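Local coordinates for protein phosphate transporter (Thermotoga maritima MSB8, PDB 6L85) that probably imports phosphate into the cell by coupling its movement across the membrane to that of sodium ions, at residues B[173-178]-B[322-327]; B[27-32]-B[316-321]; B[78-83]-B[271-276]; B[72-77]-B[120-125]; B[12-17]-B[85-90]. All coordinates share one frame; numbering follows the deposited sequence.

Contact 1 of 5, residues B[173-178]-B[322-327]; sequences VAIPFF and RGFTVD. With NA (sodium ion), chain S.
Carboxylate oxygen OD2 of D327 holds a sodium ion at 2.2 Å, three residues past F324, whose ring reaches across to I175 and F178. The contact joins helix 167-194 to helix 320-339 in the all-helical fold of the phosphate transporter family. The sodium site is completed by T29, Q243 and S247 of the same chain, and the second carboxylate oxygen, OD1, is hydrogen-bonded as well. Both oxygens of this buried acid are therefore engaged.

The two helices stay well apart here. The CA atoms of I175 and F324 are 9.4 Å from each other, and F324 bridges the gap. Its CG stands anti to the backbone N (chi1 -178°), which carries the ring across to the other helix. F178 meets that ring at its edge, near the ring plane. The approach is made by CB of F178 rather than by its own ring. I175 adds a looser touch, with CG2 lying 4.4 Å from CE1 of F324 at an oblique angle.

Other aromatic groups complete the setting. F324 forms a T-shaped (edge-to-face) stack with F239, and F178 does the same with F328. CD2 of F177 lies over the centre of one face of the F178 ring. Helix 167-194 is kinked near V173 and P176, and P176 has no N-H to give to the turn before. Between the two segments the touching atoms are all carbon, and their nearest approach is F178 CB to F324 CZ at 3.8 Å.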
# COMPACT_ATOMS: atom_id res chain seq x y z
N VAL B 173 5.57 -7.32 22.54
CA VAL B 173 4.13 -7.16 22.47
C VAL B 173 3.72 -5.71 22.24
O VAL B 173 2.74 -5.45 21.53
CB VAL B 173 3.46 -7.72 23.74
CG1 VAL B 173 1.98 -7.32 23.81
CG2 VAL B 173 3.62 -9.21 23.83
N ALA B 174 4.44 -4.75 22.83
CA ALA B 174 3.96 -3.37 22.83
C ALA B 174 4.28 -2.65 21.53
O ALA B 174 3.51 -1.78 21.10
CB ALA B 174 4.57 -2.59 24.00
N ILE B 175 5.42 -2.95 20.92
CA ILE B 175 5.76 -2.28 19.66
C ILE B 175 4.83 -2.79 18.56
O ILE B 175 4.29 -1.96 17.80
CB ILE B 175 7.25 -2.49 19.34
CG1 ILE B 175 8.09 -1.77 20.39
CG2 ILE B 175 7.59 -2.09 17.89
CD1 ILE B 175 9.49 -1.49 19.97
N PRO B 176 4.60 -4.11 18.43
CA PRO B 176 3.58 -4.56 17.46
C PRO B 176 2.22 -3.97 17.72
O PRO B 176 1.49 -3.67 16.76
CB PRO B 176 3.58 -6.09 17.66
CG PRO B 176 4.96 -6.39 18.06
CD PRO B 176 5.35 -5.26 18.98
N PHE B 177 1.85 -3.79 18.99
CA PHE B 177 0.55 -3.20 19.25
C PHE B 177 0.44 -1.80 18.63
O PHE B 177 -0.57 -1.47 18.01
CB PHE B 177 0.27 -3.14 20.74
CG PHE B 177 -0.94 -2.35 21.07
CD1 PHE B 177 -2.20 -2.90 20.90
CD2 PHE B 177 -0.83 -1.03 21.47
CE1 PHE B 177 -3.33 -2.17 21.17
CE2 PHE B 177 -1.96 -0.28 21.73
CZ PHE B 177 -3.21 -0.85 21.59
N PHE B 178 1.47 -0.97 18.77
CA PHE B 178 1.33 0.38 18.25
C PHE B 178 1.42 0.43 16.72
O PHE B 178 0.70 1.21 16.09
CB PHE B 178 2.36 1.31 18.90
CG PHE B 178 1.99 1.74 20.29
CD1 PHE B 178 1.05 2.74 20.49
CD2 PHE B 178 2.58 1.14 21.39
CE1 PHE B 178 0.69 3.14 21.78
CE2 PHE B 178 2.23 1.53 22.69
CZ PHE B 178 1.29 2.53 22.88
N ARG B 322 11.50 7.56 22.49
CA ARG B 322 10.85 8.86 22.43
C ARG B 322 10.57 9.29 21.00
O ARG B 322 9.52 9.89 20.73
CB ARG B 322 11.69 9.91 23.14
CG ARG B 322 11.55 9.85 24.65
CD ARG B 322 12.24 11.02 25.35
NE ARG B 322 11.94 11.01 26.77
CZ ARG B 322 12.52 10.21 27.65
NH1 ARG B 322 13.46 9.36 27.26
NH2 ARG B 322 12.17 10.27 28.93
N GLY B 323 11.50 9.03 20.07
CA GLY B 323 11.25 9.35 18.67
C GLY B 323 10.09 8.55 18.11
O GLY B 323 9.24 9.09 17.40
N PHE B 324 10.04 7.25 18.42
CA PHE B 324 8.89 6.41 18.14
C PHE B 324 7.59 7.05 18.63
O PHE B 324 6.60 7.14 17.88
CB PHE B 324 9.11 5.05 18.81
CG PHE B 324 8.01 4.04 18.56
CD1 PHE B 324 8.07 3.18 17.46
CD2 PHE B 324 6.94 3.90 19.45
CE1 PHE B 324 7.08 2.23 17.23
CE2 PHE B 324 5.96 2.95 19.23
CZ PHE B 324 6.03 2.11 18.11
N THR B 325 7.57 7.49 19.90
CA THR B 325 6.37 8.08 20.50
C THR B 325 5.99 9.41 19.83
O THR B 325 4.81 9.68 19.59
CB THR B 325 6.60 8.26 22.01
OG1 THR B 325 6.72 6.97 22.62
CG2 THR B 325 5.44 9.02 22.69
N VAL B 326 6.99 10.24 19.54
CA VAL B 326 6.75 11.54 18.92
C VAL B 326 6.12 11.36 17.54
O VAL B 326 5.15 12.04 17.19
CB VAL B 326 8.07 12.33 18.82
CG1 VAL B 326 7.98 13.48 17.79
CG2 VAL B 326 8.48 12.85 20.19
N ASP B 327 6.68 10.45 16.76
CA ASP B 327 6.13 10.18 15.43
C ASP B 327 4.72 9.63 15.51
O ASP B 327 3.83 10.09 14.79
CB ASP B 327 7.02 9.19 14.69
CG ASP B 327 8.36 9.77 14.30
OD1 ASP B 327 8.49 11.01 14.26
OD2 ASP B 327 9.27 8.96 14.02
NA NA S . 11.12 7.96 13.32

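Contact 2 of 5, residues B[27-32]-B[316-321]. With NA (sodium ion), chain S.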
# COMPACT_ATOMS: atom_id res chain seq x y z
N MET B 27 10.99 12.66 9.11
CA MET B 27 12.20 11.85 9.06
C MET B 27 13.32 12.29 10.01
O MET B 27 14.29 11.53 10.15
CB MET B 27 12.76 11.81 7.62
CG MET B 27 11.87 11.04 6.63
SD MET B 27 11.65 9.28 7.07
CE MET B 27 10.45 8.78 5.85
N ALA B 28 13.23 13.46 10.66
CA ALA B 28 14.34 13.89 11.50
C ALA B 28 14.55 12.97 12.70
O ALA B 28 15.69 12.78 13.12
CB ALA B 28 14.12 15.33 11.98
N THR B 29 13.49 12.39 13.26
CA THR B 29 13.67 11.43 14.34
C THR B 29 14.53 10.25 13.89
O THR B 29 15.50 9.89 14.57
CB THR B 29 12.31 10.94 14.86
OG1 THR B 29 11.50 10.53 13.75
CG2 THR B 29 11.56 12.06 15.61
N ALA B 30 14.18 9.65 12.75
CA ALA B 30 14.89 8.47 12.25
C ALA B 30 16.31 8.82 11.82
O ALA B 30 17.24 8.04 12.03
CB ALA B 30 14.12 7.82 11.08
N VAL B 31 16.49 9.99 11.19
CA VAL B 31 17.81 10.39 10.74
C VAL B 31 18.70 10.75 11.93
O VAL B 31 19.90 10.43 11.93
CB VAL B 31 17.71 11.57 9.75
CG1 VAL B 31 19.08 12.19 9.57
CG2 VAL B 31 17.15 11.10 8.42
N GLY B 32 18.14 11.41 12.95
CA GLY B 32 18.93 11.84 14.08
C GLY B 32 19.38 10.70 14.98
O GLY B 32 20.44 10.79 15.60
N THR B 316 19.53 14.34 18.15
CA THR B 316 20.30 13.09 18.23
C THR B 316 20.40 12.56 19.65
O THR B 316 20.84 11.42 19.84
CB THR B 316 21.71 13.27 17.66
OG1 THR B 316 22.50 14.05 18.57
CG2 THR B 316 21.68 13.92 16.29
N THR B 317 20.00 13.34 20.64
CA THR B 317 19.90 12.88 22.02
C THR B 317 18.49 12.40 22.36
O THR B 317 18.23 12.05 23.52
CB THR B 317 20.33 13.99 22.99
OG1 THR B 317 19.49 15.14 22.83
CG2 THR B 317 21.78 14.39 22.72
N LEU B 318 17.57 12.39 21.40
CA LEU B 318 16.24 11.84 21.61
C LEU B 318 16.31 10.31 21.58
O LEU B 318 16.75 9.73 20.58
CB LEU B 318 15.28 12.36 20.55
CG LEU B 318 13.79 12.13 20.79
CD1 LEU B 318 13.35 12.91 22.03
CD2 LEU B 318 12.99 12.54 19.55
N THR B 319 15.90 9.65 22.66
CA THR B 319 15.93 8.19 22.65
C THR B 319 15.03 7.65 21.55
O THR B 319 14.09 8.31 21.09
CB THR B 319 15.49 7.60 24.00
OG1 THR B 319 14.26 8.19 24.43
CG2 THR B 319 16.57 7.82 25.07
N ASN B 320 15.33 6.43 21.12
CA ASN B 320 14.52 5.80 20.08
C ASN B 320 13.09 5.57 20.54
O ASN B 320 12.16 5.68 19.73
CB ASN B 320 15.18 4.50 19.65
CG ASN B 320 16.41 4.75 18.81
OD1 ASN B 320 16.31 5.30 17.72
ND2 ASN B 320 17.58 4.40 19.33
N SER B 321 12.89 5.27 21.83
CA SER B 321 11.52 5.12 22.30
C SER B 321 10.78 6.45 22.28
O SER B 321 9.57 6.50 22.01
CB SER B 321 11.51 4.50 23.70
OG SER B 321 12.32 5.26 24.57
NA NA S . 11.12 7.96 13.32
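The last turn of helix 2-32 runs close past the loop that leads into helix 320-339, and the CA atoms of G32 and T316 come within 4.5 Å. The backbones are farther apart at T29 and L318, where CA of T29 is 7.7 Å from CA of L318.

Glycine suits the close end. A CB on G32 would lie 3.8 Å from T316 N and would also be crowded by A28 O. The carbonyl oxygen of G32 meets T316 through two carbon contacts. The methyl CG2 of T316 sits 3.4 Å from G32 O. T316 CA makes a CH...O contact with the same oxygen at 3.5 Å, with an angle of 134° at the hydrogen.

T29 does two jobs at the wider end. Its methyl CG2 packs on L318 CD2 at 4.2 Å, while its OG1 binds the sodium ion at 2.6 Å. OG1 lies between the backbone N and the carbonyl carbon (chi1 50°), and this turns the hydroxyl to the ion while the methyl faces the leucine. The helix is kinked here, where the N atoms of T29 and A30 make no bond to the preceding turn.

At the start of helix 320-339, N320 OD1 accepts a hydrogen bond from Q243 NE2, and Q243 is itself a sodium ligand. N320 is thus a second-shell residue. T319 caps the start of the same helix with its side chain. T29 on helix 2-32, Q243 and S247 on helix 231-258 and D327 on helix 320-339 together form the sodium site.

Contact 3 of 5, residues B[78-83]-B[271-276]; sequences ELMYGA and IVASTG
M80 and V272 form the tight part of this contact, where helix 76-99 passes helix 260-275. The short helical segments run nearly antiparallel, at 152°, with their axes 10.1 Å apart. Side chains fill the space between them.

The terminal methyl of M80 does most of the touching. Its CE lies 3.6 Å from CG1 of V272 and equally close to the backbone N of A273. The M80 chain runs out nearly straight and then bends at its last torsion (chi3 -72°), which lays the methyl against the second helix. L79 supports the same valine from the neighbouring position: its CD2 meets V272 CG2 at 4.1 Å, on the other branch from the one M80 CE touches. The two branches of V272 are thus shared between two residues. Outside the pair, M80 also packs on V269 and on I3 of helix 2-32, and L79 on V278.

The far side is looser. A273 is on the surface, and its CB comes no nearer to M80 CE than 4.1 Å. S274 and T275 follow on the surface, as the helix ends. There T275 serves its own helix. Its OG1 donates to I271 O at 2.9 Å, and its backbone N reaches the same oxygen from the opposite face of the carbonyl plane.

Across the two segments the side-chain chemistry is wholly apolar. The helices meet here by apolar packing, and the M80 methyl contributes most of the close contacts.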
# COMPACT_ATOMS: atom_id res chain seq x y z
N GLU B 78 -12.15 35.80 -10.51
CA GLU B 78 -11.30 36.39 -9.49
C GLU B 78 -10.81 35.32 -8.51
O GLU B 78 -9.69 35.40 -8.04
CB GLU B 78 -12.05 37.51 -8.75
CG GLU B 78 -12.49 38.71 -9.63
CD GLU B 78 -11.39 39.22 -10.58
OE1 GLU B 78 -10.19 39.19 -10.23
OE2 GLU B 78 -11.74 39.67 -11.70
N LEU B 79 -11.66 34.33 -8.20
CA LEU B 79 -11.22 33.20 -7.39
C LEU B 79 -10.04 32.52 -8.03
O LEU B 79 -9.08 32.12 -7.35
CB LEU B 79 -12.37 32.21 -7.22
CG LEU B 79 -11.91 30.91 -6.55
CD1 LEU B 79 -11.37 31.21 -5.16
CD2 LEU B 79 -13.02 29.90 -6.48
N MET B 80 -10.07 32.40 -9.35
CA MET B 80 -8.99 31.75 -10.07
C MET B 80 -7.68 32.55 -9.95
O MET B 80 -6.62 32.01 -9.59
CB MET B 80 -9.48 31.53 -11.52
CG MET B 80 -8.52 31.59 -12.66
SD MET B 80 -9.52 31.42 -14.18
CE MET B 80 -9.96 29.69 -14.08
N TYR B 81 -7.77 33.87 -10.14
CA TYR B 81 -6.56 34.69 -9.97
C TYR B 81 -6.12 34.77 -8.50
O TYR B 81 -4.92 34.84 -8.21
CB TYR B 81 -6.77 36.08 -10.56
CG TYR B 81 -6.88 36.07 -12.08
CD1 TYR B 81 -5.94 35.40 -12.85
CD2 TYR B 81 -7.94 36.69 -12.73
CE1 TYR B 81 -6.03 35.36 -14.22
CE2 TYR B 81 -8.04 36.67 -14.11
CZ TYR B 81 -7.08 35.99 -14.85
OH TYR B 81 -7.16 35.95 -16.23
N GLY B 82 -7.05 34.72 -7.55
CA GLY B 82 -6.67 34.71 -6.15
C GLY B 82 -5.95 33.44 -5.75
O GLY B 82 -4.98 33.49 -4.98
N ALA B 83 -6.43 32.29 -6.22
CA ALA B 83 -5.75 31.03 -5.95
C ALA B 83 -4.32 31.08 -6.44
O ALA B 83 -3.38 30.75 -5.71
CB ALA B 83 -6.52 29.87 -6.59
N ILE B 271 -11.59 23.92 -11.35
CA ILE B 271 -13.04 23.91 -11.25
C ILE B 271 -13.61 25.14 -11.94
O ILE B 271 -14.62 25.04 -12.65
CB ILE B 271 -13.49 23.82 -9.78
CG1 ILE B 271 -13.19 22.43 -9.21
CG2 ILE B 271 -14.97 24.06 -9.66
CD1 ILE B 271 -13.23 22.39 -7.69
N VAL B 272 -12.97 26.30 -11.79
CA VAL B 272 -13.51 27.48 -12.48
C VAL B 272 -13.34 27.34 -14.00
O VAL B 272 -14.30 27.57 -14.76
CB VAL B 272 -12.88 28.78 -11.93
CG1 VAL B 272 -13.31 30.00 -12.76
CG2 VAL B 272 -13.32 29.02 -10.48
N ALA B 273 -12.16 26.91 -14.47
CA ALA B 273 -11.96 26.72 -15.91
C ALA B 273 -12.92 25.69 -16.50
O ALA B 273 -13.34 25.82 -17.65
CB ALA B 273 -10.52 26.29 -16.21
N SER B 274 -13.27 24.67 -15.73
CA SER B 274 -14.10 23.59 -16.26
C SER B 274 -15.59 23.92 -16.18
O SER B 274 -16.32 23.73 -17.15
CB SER B 274 -13.77 22.30 -15.51
OG SER B 274 -14.82 21.36 -15.58
N THR B 275 -16.07 24.40 -15.03
CA THR B 275 -17.50 24.62 -14.85
C THR B 275 -17.89 26.05 -14.55
O THR B 275 -19.07 26.37 -14.71
CB THR B 275 -18.07 23.71 -13.75
OG1 THR B 275 -17.21 23.72 -12.60
CG2 THR B 275 -18.21 22.28 -14.27
N GLY B 276 -16.97 26.92 -14.13
CA GLY B 276 -17.35 28.27 -13.77
C GLY B 276 -17.66 28.45 -12.29
O GLY B 276 -16.75 28.65 -11.48

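Contact 4 of 5, residues B[72-77]-B[120-125]; sequences EKVQPV and VAVGIN
K73 lays the inner part of its side chain over V122 and the backbone of N125. Its CG is 3.8 Å from the carbonyl oxygen of N125, and its CB is 4.2 Å from V122 CG1. The chain bends at chi2 (-103°), which leaves CD of K73 4.2 Å from the same N125 O. These are contacts of carbon atoms with the neighbouring loop. K73 is on the surface.

V122 is the centre of the meeting. Its CG2 touches the carbonyl oxygen of K73 at 3.4 Å. The same methyl meets V74 CG2 at 4.1 Å, and the two valines approach at an oblique angle. V74 is buried, whereas V122 is partly exposed. CG1 of V122 stands anti to the backbone N (chi1 169°), and its two methyls serve different partners: CG1 faces K73 CB, and CG2 reaches the K73 carbonyl and V74.

Two helix ends of the bundle come together here. Segment 72-77 leads into helix 76-99, with Q75 at the N-cap position. Segment 120-125 is the end of helix 106-121 and the residues after it. V122 is the first residue to leave helical geometry, and G123 follows with a positive phi of 92°, where a side chain would jam against the preceding carbonyl. Beyond G123 the carbonyl of I124 accepts a hydrogen bond from W129 NE1. On the helix itself, A121 and V120 pack on Y393 of helix 368-400.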
# COMPACT_ATOMS: atom_id res chain seq x y z
N GLU B 72 -19.01 32.18 -2.59
CA GLU B 72 -20.19 32.81 -3.19
C GLU B 72 -20.11 34.34 -3.29
O GLU B 72 -20.99 34.93 -3.92
CB GLU B 72 -21.45 32.43 -2.41
CG GLU B 72 -21.78 30.95 -2.48
CD GLU B 72 -22.68 30.51 -1.34
OE1 GLU B 72 -22.46 29.41 -0.78
OE2 GLU B 72 -23.62 31.27 -1.00
N LYS B 73 -19.10 34.99 -2.71
CA LYS B 73 -19.00 36.45 -2.80
C LYS B 73 -17.95 36.92 -3.78
O LYS B 73 -17.83 38.13 -4.00
CB LYS B 73 -18.68 37.08 -1.44
CG LYS B 73 -19.34 36.42 -0.26
CD LYS B 73 -20.52 37.21 0.24
CE LYS B 73 -21.15 36.48 1.42
NZ LYS B 73 -22.46 37.10 1.79
N VAL B 74 -17.18 36.00 -4.34
CA VAL B 74 -16.17 36.32 -5.32
C VAL B 74 -16.65 35.82 -6.67
O VAL B 74 -17.25 34.74 -6.77
CB VAL B 74 -14.81 35.71 -4.93
CG1 VAL B 74 -13.69 36.31 -5.75
CG2 VAL B 74 -14.57 35.94 -3.46
N GLN B 75 -16.42 36.61 -7.71
CA GLN B 75 -16.63 36.11 -9.05
C GLN B 75 -15.65 34.97 -9.33
O GLN B 75 -14.49 35.03 -8.90
CB GLN B 75 -16.47 37.23 -10.08
CG GLN B 75 -17.79 37.79 -10.60
CD GLN B 75 -17.76 38.05 -12.10
OE1 GLN B 75 -16.79 38.59 -12.63
NE2 GLN B 75 -18.83 37.67 -12.78
N PRO B 76 -16.09 33.90 -10.00
CA PRO B 76 -15.17 32.78 -10.30
C PRO B 76 -13.85 33.18 -10.92
O PRO B 76 -12.80 32.69 -10.48
CB PRO B 76 -16.02 31.90 -11.22
CG PRO B 76 -17.41 32.05 -10.64
CD PRO B 76 -17.50 33.49 -10.13
N VAL B 77 -13.84 34.09 -11.90
CA VAL B 77 -12.57 34.48 -12.52
C VAL B 77 -11.61 35.03 -11.47
O VAL B 77 -10.40 34.76 -11.49
CB VAL B 77 -12.83 35.50 -13.65
CG1 VAL B 77 -13.52 36.76 -13.11
CG2 VAL B 77 -11.53 35.84 -14.37
N VAL B 120 -8.63 41.59 -0.12
CA VAL B 120 -8.44 42.64 -1.12
C VAL B 120 -9.54 42.60 -2.18
O VAL B 120 -9.90 43.64 -2.74
CB VAL B 120 -7.04 42.52 -1.75
CG1 VAL B 120 -7.00 43.16 -3.13
CG2 VAL B 120 -6.07 43.21 -0.87
N ALA B 121 -10.10 41.43 -2.46
CA ALA B 121 -11.08 41.36 -3.53
C ALA B 121 -12.46 41.81 -3.05
O ALA B 121 -13.18 42.49 -3.79
CB ALA B 121 -11.15 39.93 -4.09
N VAL B 122 -12.83 41.46 -1.83
CA VAL B 122 -14.18 41.70 -1.35
C VAL B 122 -14.23 42.38 0.01
O VAL B 122 -15.25 43.00 0.35
CB VAL B 122 -14.96 40.36 -1.34
CG1 VAL B 122 -16.29 40.46 -0.61
CG2 VAL B 122 -15.20 39.89 -2.75
N GLY B 123 -13.16 42.39 0.79
CA GLY B 123 -13.22 42.99 2.11
C GLY B 123 -13.58 41.96 3.17
O GLY B 123 -13.56 40.75 2.94
N ILE B 124 -13.91 42.47 4.36
CA ILE B 124 -14.23 41.61 5.51
C ILE B 124 -15.21 40.50 5.13
O ILE B 124 -15.19 39.42 5.74
CB ILE B 124 -14.78 42.48 6.66
CG1 ILE B 124 -13.69 43.43 7.18
CG2 ILE B 124 -15.29 41.63 7.82
CD1 ILE B 124 -12.48 42.71 7.70
N ASN B 125 -16.05 40.72 4.12
CA ASN B 125 -17.02 39.72 3.70
C ASN B 125 -16.42 38.67 2.77
O ASN B 125 -17.06 37.64 2.54
CB ASN B 125 -18.21 40.39 3.00
CG ASN B 125 -19.28 40.83 3.99
OD1 ASN B 125 -19.24 40.50 5.17
ND2 ASN B 125 -20.25 41.59 3.50

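Contact 5 of 5, residues B[12-17]-B[85-90]; sequences FIMAFS and SALIAA
Helix 2-32 packs on helix 76-99 in the buried interior of the transporter's helical bundle. The backbones come close here, with 6.2 Å between the CA atoms of M14 and L87.

M14 carries the whole contact from its side. Its CG is anti to the backbone N (chi1 177°), and the chain then bends at chi2 (73°). The bend splits its work between two residues one turn apart. CB and CG press on a single methyl, L87 CD2, with CB of M14 at 3.6 Å. The M14 and L87 side chains cross at about a right angle. The sulfur SD of M14 then sits 3.7 Å from A90 CB, and the terminal CE is almost as near to that same methyl. A262 and I110 of two further helices also meet M14. An alanine in place of M14 would lose the sulfur and its methyl, which would probably open a gap over A90 and leave L87 CD2 less firmly held.

One turn on, S17 turns its hydroxyl back on its own helix. Its OG donates to the M14 carbonyl oxygen at 2.8 Å, tilted 22° from the carbonyl plane. The bond gives the buried S17 hydroxyl a partner within its own helix. A bound sodium ion lies about 9 Å from the M14 side chain. This is side-chain packing between helices 2-32 and 76-99 in the all-helical fold of the phosphate transporter family.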
# COMPACT_ATOMS: atom_id res chain seq x y z
N PHE B 12 2.92 23.16 -8.75
CA PHE B 12 4.09 22.31 -8.61
C PHE B 12 5.13 22.98 -7.72
O PHE B 12 5.73 22.33 -6.87
CB PHE B 12 4.70 21.99 -9.98
CG PHE B 12 5.91 21.15 -9.88
CD1 PHE B 12 5.81 19.77 -9.83
CD2 PHE B 12 7.16 21.74 -9.74
CE1 PHE B 12 6.94 19.00 -9.69
CE2 PHE B 12 8.28 20.98 -9.59
CZ PHE B 12 8.18 19.60 -9.56
N ILE B 13 5.38 24.27 -7.93
CA ILE B 13 6.37 24.97 -7.12
C ILE B 13 5.95 24.99 -5.65
O ILE B 13 6.76 24.75 -4.74
CB ILE B 13 6.59 26.39 -7.68
CG1 ILE B 13 7.25 26.30 -9.06
CG2 ILE B 13 7.39 27.24 -6.70
CD1 ILE B 13 7.46 27.66 -9.72
N MET B 14 4.68 25.27 -5.38
CA MET B 14 4.19 25.22 -4.01
C MET B 14 4.39 23.84 -3.39
O MET B 14 4.85 23.72 -2.25
CB MET B 14 2.72 25.63 -3.99
CG MET B 14 2.09 25.55 -2.65
SD MET B 14 2.65 26.88 -1.56
CE MET B 14 1.94 26.34 -0.02
N ALA B 15 4.02 22.77 -4.13
CA ALA B 15 4.16 21.41 -3.61
C ALA B 15 5.62 21.07 -3.34
O ALA B 15 5.95 20.46 -2.30
CB ALA B 15 3.54 20.43 -4.62
N PHE B 16 6.50 21.44 -4.27
CA PHE B 16 7.94 21.28 -4.09
C PHE B 16 8.41 21.94 -2.80
O PHE B 16 9.18 21.35 -2.03
CB PHE B 16 8.65 21.87 -5.32
CG PHE B 16 10.13 21.61 -5.34
CD1 PHE B 16 11.00 22.42 -4.64
CD2 PHE B 16 10.65 20.55 -6.07
CE1 PHE B 16 12.36 22.18 -4.64
CE2 PHE B 16 12.01 20.31 -6.08
CZ PHE B 16 12.87 21.13 -5.36
N SER B 17 7.93 23.18 -2.54
CA SER B 17 8.36 23.90 -1.35
C SER B 17 7.86 23.23 -0.08
O SER B 17 8.57 23.19 0.94
CB SER B 17 7.90 25.37 -1.44
OG SER B 17 6.57 25.58 -0.97
N SER B 85 -2.53 33.79 -6.90
CA SER B 85 -1.80 34.76 -6.07
C SER B 85 -1.35 34.14 -4.76
O SER B 85 -0.20 34.33 -4.34
CB SER B 85 -2.68 35.99 -5.81
OG SER B 85 -2.85 36.75 -7.00
N ALA B 86 -2.24 33.40 -4.11
CA ALA B 86 -1.91 32.71 -2.87
C ALA B 86 -0.77 31.71 -3.08
O ALA B 86 0.16 31.62 -2.26
CB ALA B 86 -3.15 32.01 -2.32
N LEU B 87 -0.83 30.92 -4.17
CA LEU B 87 0.25 29.96 -4.44
C LEU B 87 1.58 30.68 -4.60
O LEU B 87 2.58 30.28 -4.00
CB LEU B 87 -0.06 29.13 -5.70
CG LEU B 87 -1.09 27.98 -5.66
CD1 LEU B 87 -1.40 27.47 -7.06
CD2 LEU B 87 -0.64 26.80 -4.77
N ILE B 88 1.61 31.74 -5.42
CA ILE B 88 2.84 32.52 -5.61
C ILE B 88 3.39 33.00 -4.27
O ILE B 88 4.57 32.82 -3.96
CB ILE B 88 2.57 33.73 -6.54
CG1 ILE B 88 2.24 33.27 -7.96
CG2 ILE B 88 3.78 34.66 -6.55
CD1 ILE B 88 2.23 34.40 -8.99
N ALA B 89 2.52 33.61 -3.44
CA ALA B 89 2.99 34.26 -2.22
C ALA B 89 3.48 33.25 -1.20
O ALA B 89 4.55 33.44 -0.58
CB ALA B 89 1.86 35.12 -1.61
N ALA B 90 2.70 32.19 -0.98
CA ALA B 90 3.09 31.16 -0.03
C ALA B 90 4.38 30.48 -0.48
O ALA B 90 5.29 30.31 0.32
CB ALA B 90 1.96 30.14 0.15

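The five contacts fall into two groups on the fold. Contacts 1 and 2 share helix 320-339 and one sodium ion, with centres about 13 Å apart. D327 OD2 of contact 1 and T29 OG1 of contact 2 are 2.7 Å from each other, a probable hydrogen bond between two ligands. G323 also packs on L318 CD2. Contacts 3, 4 and 5 all use helix 76-99, on the other side of the chain's centre from contact 1. Contacts 3 and 4 touch, through G276 O and P76 CB at 3.3 Å. Helix 2-32 takes part in both groups, supplying one segment each to contacts 2 and 5, whose nearest atoms are about 14 Å apart.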